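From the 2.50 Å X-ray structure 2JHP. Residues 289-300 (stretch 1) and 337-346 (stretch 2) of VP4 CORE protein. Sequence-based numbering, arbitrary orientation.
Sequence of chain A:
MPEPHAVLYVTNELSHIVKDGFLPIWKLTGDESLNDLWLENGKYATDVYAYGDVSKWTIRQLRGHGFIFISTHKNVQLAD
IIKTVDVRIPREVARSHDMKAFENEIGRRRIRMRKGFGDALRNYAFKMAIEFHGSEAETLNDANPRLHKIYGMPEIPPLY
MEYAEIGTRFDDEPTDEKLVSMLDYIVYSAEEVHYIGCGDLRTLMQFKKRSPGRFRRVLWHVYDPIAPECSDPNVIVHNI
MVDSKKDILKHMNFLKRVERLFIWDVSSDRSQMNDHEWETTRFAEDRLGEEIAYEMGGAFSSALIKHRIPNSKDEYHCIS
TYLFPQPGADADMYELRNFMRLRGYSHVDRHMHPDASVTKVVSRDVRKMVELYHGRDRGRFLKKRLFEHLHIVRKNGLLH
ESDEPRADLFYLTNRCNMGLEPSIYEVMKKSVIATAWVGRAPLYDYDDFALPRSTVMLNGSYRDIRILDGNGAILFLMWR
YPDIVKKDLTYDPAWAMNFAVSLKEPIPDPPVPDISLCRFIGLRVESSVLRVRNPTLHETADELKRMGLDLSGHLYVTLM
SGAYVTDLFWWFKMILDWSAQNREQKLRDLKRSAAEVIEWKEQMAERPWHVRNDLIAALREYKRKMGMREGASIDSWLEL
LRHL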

ATOM      1  N   GLY A 289      -8.393  37.789  -1.731  1.00 16.61           N
ATOM      2  CA  GLY A 289      -8.767  36.383  -1.654  1.00 15.02           C
ATOM      3  C   GLY A 289      -8.479  35.797  -0.294  1.00 28.82           C
ATOM      4  O   GLY A 289      -9.294  35.052   0.252  1.00 15.30           O
ATOM      5  N   GLU A 290      -7.313  36.155   0.241  1.00 17.39           N
ATOM      6  CA  GLU A 290      -6.885  35.761   1.576  1.00 21.81           C
ATOM      7  C   GLU A 290      -7.823  36.312   2.654  1.00 26.56           C
ATOM      8  O   GLU A 290      -8.277  35.574   3.535  1.00 19.99           O
ATOM      9  CB  GLU A 290      -5.447  36.239   1.827  1.00 16.14           C
ATOM     10  CG  GLU A 290      -4.376  35.489   1.035  1.00 28.03           C
ATOM     11  CD  GLU A 290      -2.989  36.124   1.131  1.00 10.33           C
ATOM     12  OE1 GLU A 290      -2.783  37.042   1.963  1.00 33.01           O
ATOM     13  OE2 GLU A 290      -2.100  35.702   0.359  1.00 51.91           O
ATOM     14  N   GLU A 291      -8.100  37.613   2.563  1.00 10.64           N
ATOM     15  CA  GLU A 291      -8.968  38.332   3.490  1.00 17.83           C
ATOM     16  C   GLU A 291     -10.394  37.780   3.487  1.00 25.19           C
ATOM     17  O   GLU A 291     -10.960  37.522   4.540  1.00 16.75           O
ATOM     18  CB  GLU A 291      -8.971  39.815   3.139  1.00  9.46           C
ATOM     19  CG  GLU A 291      -7.669  40.529   3.479  1.00 15.31           C
ATOM     20  CD  GLU A 291      -7.611  41.962   2.963  1.00  3.81           C
ATOM     21  OE1 GLU A 291      -8.640  42.470   2.442  1.00  7.30           O
ATOM     22  OE2 GLU A 291      -6.527  42.587   3.081  1.00 12.72           O
ATOM     23  N   ILE A 292     -10.961  37.587   2.297  1.00 16.80           N
ATOM     24  CA  ILE A 292     -12.272  36.948   2.156  1.00 17.10           C
ATOM     25  C   ILE A 292     -12.289  35.572   2.821  1.00 15.38           C
ATOM     26  O   ILE A 292     -13.236  35.229   3.535  1.00 24.75           O
ATOM     27  CB  ILE A 292     -12.710  36.881   0.671  1.00 11.02           C
ATOM     28  CG1 ILE A 292     -13.156  38.283   0.217  1.00 10.03           C
ATOM     29  CG2 ILE A 292     -13.833  35.862   0.480  1.00 25.34           C
ATOM     30  CD1 ILE A 292     -13.474  38.433  -1.262  1.00 16.82           C
ATOM     31  N   ALA A 293     -11.218  34.808   2.607  1.00 17.54           N
ATOM     32  CA  ALA A 293     -11.084  33.478   3.195  1.00 14.52           C
ATOM     33  C   ALA A 293     -11.005  33.549   4.724  1.00 16.87           C
ATOM     34  O   ALA A 293     -11.697  32.800   5.416  1.00 20.08           O
ATOM     35  CB  ALA A 293      -9.865  32.732   2.604  1.00  9.75           C
ATOM     36  N   TYR A 294     -10.166  34.452   5.236  1.00 23.32           N
ATOM     37  CA  TYR A 294     -10.005  34.639   6.679  1.00 19.04           C
ATOM     38  C   TYR A 294     -11.339  35.013   7.346  1.00 21.76           C
ATOM     39  O   TYR A 294     -11.675  34.462   8.390  1.00 19.83           O
ATOM     40  CB  TYR A 294      -8.917  35.685   6.980  1.00 15.69           C
ATOM     41  CG  TYR A 294      -8.421  35.689   8.415  1.00 20.20           C
ATOM     42  CD1 TYR A 294      -7.442  34.782   8.841  1.00 10.18           C
ATOM     43  CD2 TYR A 294      -8.918  36.597   9.342  1.00 21.23           C
ATOM     44  CE1 TYR A 294      -6.980  34.769  10.149  1.00 38.69           C
ATOM     45  CE2 TYR A 294      -8.459  36.600  10.670  1.00 -8.02           C
ATOM     46  CZ  TYR A 294      -7.487  35.676  11.059  1.00 15.91           C
ATOM     47  OH  TYR A 294      -7.021  35.660  12.357  1.00 40.01           O
ATOM     48  N   GLU A 295     -12.097  35.925   6.728  1.00 17.27           N
ATOM     49  CA  GLU A 295     -13.411  36.339   7.233  1.00 18.00           C
ATOM     50  C   GLU A 295     -14.324  35.135   7.329  1.00 21.93           C
ATOM     51  O   GLU A 295     -15.142  35.027   8.242  1.00 22.27           O
ATOM     52  CB  GLU A 295     -14.074  37.355   6.300  1.00 14.47           C
ATOM     53  CG  GLU A 295     -13.360  38.682   6.134  1.00 74.44           C
ATOM     54  CD  GLU A 295     -13.997  39.536   5.051  1.00 16.60           C
ATOM     55  OE1 GLU A 295     -13.460  39.574   3.920  1.00 53.58           O
ATOM     56  OE2 GLU A 295     -15.047  40.160   5.326  1.00 60.69           O
ATOM     57  N   MET A 296     -14.162  34.236   6.366  1.00 10.27           N
ATOM     58  CA  MET A 296     -15.002  33.068   6.233  1.00 13.67           C
ATOM     59  C   MET A 296     -14.417  31.809   6.880  1.00 16.40           C
ATOM     60  O   MET A 296     -14.924  30.703   6.676  1.00 15.99           O
ATOM     61  CB  MET A 296     -15.298  32.828   4.763  1.00 11.45           C
ATOM     62  CG  MET A 296     -16.431  33.661   4.236  1.00  4.14           C
ATOM     63  SD  MET A 296     -16.653  33.328   2.494  1.00 23.29           S
ATOM     64  CE  MET A 296     -18.424  33.312   2.451  1.00  5.06           C
ATOM     65  N   GLY A 297     -13.353  31.973   7.662  1.00 17.66           N
ATOM     66  CA  GLY A 297     -12.887  30.894   8.528  1.00 26.43           C
ATOM     67  C   GLY A 297     -14.033  30.565   9.466  1.00 32.69           C
ATOM     68  O   GLY A 297     -14.716  31.466   9.963  1.00 64.06           O
ATOM     69  N   GLY A 298     -14.259  29.283   9.705  1.00 30.36           N
ATOM     70  CA  GLY A 298     -15.443  28.854  10.444  1.00 33.22           C
ATOM     71  C   GLY A 298     -16.410  28.159   9.506  1.00 14.77           C
ATOM     72  O   GLY A 298     -17.062  27.191   9.895  1.00 45.62           O
ATOM     73  N   ALA A 299     -16.489  28.654   8.267  1.00 49.74           N
ATOM     74  CA  ALA A 299     -17.286  28.029   7.208  1.00 45.61           C
ATOM     75  C   ALA A 299     -16.435  27.151   6.280  1.00 29.12           C
ATOM     76  O   ALA A 299     -16.957  26.279   5.574  1.00 14.32           O
ATOM     77  CB  ALA A 299     -18.021  29.094   6.402  1.00 22.98           C
ATOM     78  N   PHE A 300     -15.127  27.386   6.283  1.00 13.60           N
ATOM     79  CA  PHE A 300     -14.215  26.679   5.385  1.00  6.88           C
ATOM     80  C   PHE A 300     -13.127  25.937   6.123  1.00 13.11           C
ATOM     81  O   PHE A 300     -12.459  26.499   6.978  1.00 26.25           O
ATOM     82  CB  PHE A 300     -13.552  27.656   4.416  1.00 15.81           C
ATOM     83  CG  PHE A 300     -14.425  28.066   3.277  1.00 15.86           C
ATOM     84  CD1 PHE A 300     -15.181  29.222   3.353  1.00 38.65           C
ATOM     85  CD2 PHE A 300     -14.482  27.287   2.116  1.00  4.89           C
ATOM     86  CE1 PHE A 300     -15.978  29.595   2.301  1.00  8.22           C
ATOM     87  CE2 PHE A 300     -15.285  27.645   1.048  1.00 19.56           C
ATOM     88  CZ  PHE A 300     -16.029  28.799   1.130  1.00-12.22           C
TER
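Stretch 2 (337-346) RNFMRLRGYS

Stretch 1 enters as the last turns of a helix, 289-295, and leaves it at Met296, the first residue whose phi/psi is no longer helical. Stretch 2 enters as the end of a strand, 337-341, and then continues as loop. Helix and strand run almost parallel, N to C, with 11° between their directions and 10.3 Å between their axes at closest approach. That gap is wide enough to be filled by side chains. The two stretches converge toward their C-terminal ends: within the helix and strand the CA atoms of Glu290 and Met340 lie 8.2 Å apart; past them the CA atoms of Gly297 and Leu342 are 5.5 Å apart and those of Gly298 and Gly344 only 4.0 Å. The first rule, then, is a wedge, filled by side chains at its wide end, with backbone meeting backbone directly at its narrow one.

At the narrow end Gly298 N donates to Arg343 O, a short hydrogen bond of 2.6 Å with an N-H...acceptor angle of 154°. Next to it, Gly344 CA approaches Gly298 O at 3.4 Å in a CA-H...O contact. Glycine is what permits this closeness. A CB on Gly344 would point toward stretch 1 and clash with Phe300 O at 2.5 Å, and one on Gly297 would sit tightly, 3.1 Å from Arg343 NE. Gly298 has a different reason: with phi at 109° and psi at -36°, a CB would be jammed against the preceding carbonyl, although it would point away from stretch 2. The backbone angles of Gly344, 138° and 143°, make the same demand. The tightness also has a cost, for Phe300 O and Arg343 O stand 2.6 Å apart as two acceptors, with no hydrogen bond between them.

The strand sends alternate side chains toward the helix. Asn338 and Met340 point toward it, and Leu342 continues the series just past the strand's end, while Phe339 between them is out of reach. Met340, with chi1 m, chi2 t and chi3 p, brings its CE to 4.0 Å from Ala293 CB and 3.6 Å from Glu290 O. Ala293 points its small side chain toward the strand, and the Met340 methyl lies against it. Leu342 carries the next layer and has the largest covered area of the contact: its CD1 is 3.8 Å from Phe300 CB and 3.9 Å from Ala293 O, and its CB reaches 3.2 Å from Phe300 O. Phe300 thus meets the leucine through its backbone and CB, though its CA-to-CB bond points away overall.

The polar pairs need careful reading. Glu290 OE2 lies 2.9 Å from Asn338 OD1, but both are acceptors, so this is proximity without a hydrogen bond; Asn338 ND2 is satisfied elsewhere in the structure. Arg343 reaches back over the glycine turn, with Gly297 O and Gly298 N over one face of its guanidinium. Arg343 NH2 comes within 3.4 Å of Gly297 O, at too poor an angle to bond.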

ATOM      1  N   ARG A 337       1.410  29.028  -4.593  1.00 21.15           N
ATOM      2  CA  ARG A 337       0.061  28.866  -4.063  1.00 12.65           C
ATOM      3  C   ARG A 337       0.077  29.045  -2.558  1.00 17.31           C
ATOM      4  O   ARG A 337       1.006  28.614  -1.872  1.00 24.63           O
ATOM      5  CB  ARG A 337      -0.533  27.509  -4.444  1.00  7.10           C
ATOM      6  CG  ARG A 337      -0.877  27.368  -5.917  1.00 22.09           C
ATOM      7  CD  ARG A 337      -1.974  28.329  -6.325  1.00  6.06           C
ATOM      8  NE  ARG A 337      -2.027  28.498  -7.772  1.00  4.35           N
ATOM      9  CZ  ARG A 337      -2.867  29.310  -8.411  1.00 39.15           C
ATOM     10  NH1 ARG A 337      -3.763  30.024  -7.739  1.00 12.92           N
ATOM     11  NH2 ARG A 337      -2.822  29.398  -9.732  1.00 13.17           N
ATOM     12  N   ASN A 338      -0.948  29.717  -2.060  1.00 19.22           N
ATOM     13  CA  ASN A 338      -1.059  30.009  -0.650  1.00 15.04           C
ATOM     14  C   ASN A 338      -2.075  29.079  -0.050  1.00 22.76           C
ATOM     15  O   ASN A 338      -3.270  29.219  -0.302  1.00 22.65           O
ATOM     16  CB  ASN A 338      -1.487  31.462  -0.442  1.00 24.31           C
ATOM     17  CG  ASN A 338      -1.471  31.881   1.017  1.00 26.33           C
ATOM     18  OD1 ASN A 338      -1.785  33.020   1.333  1.00 29.22           O
ATOM     19  ND2 ASN A 338      -1.113  30.968   1.909  1.00  9.37           N
ATOM     20  N   PHE A 339      -1.593  28.108   0.716  1.00 25.58           N
ATOM     21  CA  PHE A 339      -2.481  27.230   1.449  1.00 19.64           C
ATOM     22  C   PHE A 339      -2.803  27.825   2.819  1.00 20.79           C
ATOM     23  O   PHE A 339      -1.904  28.265   3.550  1.00 22.77           O
ATOM     24  CB  PHE A 339      -1.904  25.813   1.585  1.00  9.78           C
ATOM     25  CG  PHE A 339      -2.714  24.924   2.485  1.00 42.18           C
ATOM     26  CD1 PHE A 339      -3.963  24.456   2.086  1.00 15.17           C
ATOM     27  CD2 PHE A 339      -2.247  24.583   3.747  1.00 14.55           C
ATOM     28  CE1 PHE A 339      -4.720  23.650   2.925  1.00 13.46           C
ATOM     29  CE2 PHE A 339      -2.997  23.780   4.590  1.00 18.33           C
ATOM     30  CZ  PHE A 339      -4.233  23.312   4.181  1.00 26.72           C
ATOM     31  N   MET A 340      -4.090  27.831   3.147  1.00 19.58           N
ATOM     32  CA  MET A 340      -4.566  28.389   4.395  1.00 15.12           C
ATOM     33  C   MET A 340      -5.362  27.313   5.119  1.00 16.29           C
ATOM     34  O   MET A 340      -6.389  26.851   4.613  1.00 24.03           O
ATOM     35  CB  MET A 340      -5.461  29.612   4.136  1.00  7.01           C
ATOM     36  CG  MET A 340      -4.810  30.791   3.387  1.00 16.83           C
ATOM     37  SD  MET A 340      -5.946  32.147   2.969  1.00 20.02           S
ATOM     38  CE  MET A 340      -6.448  32.682   4.594  1.00  8.55           C
ATOM     39  N   ARG A 341      -4.876  26.894   6.289  1.00 -7.66           N
ATOM     40  CA  ARG A 341      -5.625  25.972   7.141  1.00  1.04           C
ATOM     41  C   ARG A 341      -6.495  26.794   8.072  1.00  8.94           C
ATOM     42  O   ARG A 341      -6.006  27.659   8.805  1.00 11.49           O
ATOM     43  CB  ARG A 341      -4.701  25.060   7.932  1.00  2.72           C
ATOM     44  CG  ARG A 341      -5.405  23.790   8.442  1.00-10.83           C
ATOM     45  CD  ARG A 341      -5.253  23.652   9.933  1.00 35.94           C
ATOM     46  NE  ARG A 341      -6.157  24.539  10.645  1.00 14.37           N
ATOM     47  CZ  ARG A 341      -5.920  25.062  11.840  1.00 59.21           C
ATOM     48  NH1 ARG A 341      -4.790  24.798  12.482  1.00 -3.44           N
ATOM     49  NH2 ARG A 341      -6.822  25.861  12.390  1.00 47.36           N
ATOM     50  N   LEU A 342      -7.792  26.537   8.017  1.00 17.16           N
ATOM     51  CA  LEU A 342      -8.753  27.338   8.751  1.00 18.90           C
ATOM     52  C   LEU A 342      -9.508  26.494   9.773  1.00 22.12           C
ATOM     53  O   LEU A 342      -9.256  25.308   9.919  1.00 16.07           O
ATOM     54  CB  LEU A 342      -9.734  27.996   7.773  1.00 25.93           C
ATOM     55  CG  LEU A 342      -9.176  28.868   6.650  1.00 27.22           C
ATOM     56  CD1 LEU A 342     -10.261  29.186   5.625  1.00 -8.96           C
ATOM     57  CD2 LEU A 342      -8.579  30.149   7.200  1.00 -9.90           C
ATOM     58  N   ARG A 343     -10.412  27.120  10.509  1.00 16.06           N
ATOM     59  CA  ARG A 343     -11.375  26.362  11.279  1.00 20.41           C
ATOM     60  C   ARG A 343     -12.598  26.311  10.388  1.00 20.99           C
ATOM     61  O   ARG A 343     -12.748  27.147   9.490  1.00 23.94           O
ATOM     62  CB  ARG A 343     -11.663  26.996  12.645  1.00 34.24           C
ATOM     63  CG  ARG A 343     -12.056  28.450  12.605  1.00174.86           C
ATOM     64  CD  ARG A 343     -10.889  29.383  12.917  1.00 -5.87           C
ATOM     65  NE  ARG A 343     -11.122  30.711  12.341  1.00 14.52           N
ATOM     66  CZ  ARG A 343     -12.151  31.501  12.648  1.00-13.92           C
ATOM     67  NH1 ARG A 343     -13.069  31.114  13.532  1.00 22.85           N
ATOM     68  NH2 ARG A 343     -12.273  32.683  12.056  1.00 23.95           N
ATOM     69  N   GLY A 344     -13.461  25.336  10.628  1.00 16.41           N
ATOM     70  CA  GLY A 344     -14.529  24.999   9.697  1.00 13.29           C
ATOM     71  C   GLY A 344     -14.563  23.488   9.659  1.00 13.11           C
ATOM     72  O   GLY A 344     -13.512  22.845   9.747  1.00 16.16           O
ATOM     73  N   TYR A 345     -15.758  22.906   9.559  1.00  5.78           N
ATOM     74  CA  TYR A 345     -15.881  21.452   9.586  1.00 -5.53           C
ATOM     75  C   TYR A 345     -14.959  20.804   8.549  1.00  8.54           C
ATOM     76  O   TYR A 345     -14.809  21.309   7.430  1.00 18.78           O
ATOM     77  CB  TYR A 345     -17.335  21.013   9.406  1.00  6.80           C
ATOM     78  CG  TYR A 345     -17.523  19.528   9.531  1.00 11.48           C
ATOM     79  CD1 TYR A 345     -17.541  18.719   8.402  1.00 -6.29           C
ATOM     80  CD2 TYR A 345     -17.656  18.923  10.779  1.00 10.03           C
ATOM     81  CE1 TYR A 345     -17.706  17.336   8.505  1.00 -7.47           C
ATOM     82  CE2 TYR A 345     -17.818  17.539  10.897  1.00  3.52           C
ATOM     83  CZ  TYR A 345     -17.846  16.755   9.753  1.00 51.30           C
ATOM     84  OH  TYR A 345     -18.015  15.393   9.847  1.00  6.30           O
ATOM     85  N   SER A 346     -14.328  19.700   8.952  1.00  2.26           N
ATOM     86  CA  SER A 346     -13.364  18.983   8.118  1.00  9.52           C
ATOM     87  C   SER A 346     -13.335  17.504   8.472  1.00 15.22           C
ATOM     88  O   SER A 346     -13.315  17.141   9.644  1.00 14.67           O
ATOM     89  CB  SER A 346     -11.966  19.582   8.276  1.00 12.02           C
ATOM     90  OG  SER A 346     -10.985  18.750   7.682  1.00 16.58           O
TER
HETATM   91  O   HOH W   1     -15.749  23.530   6.249  1.00  0.27           O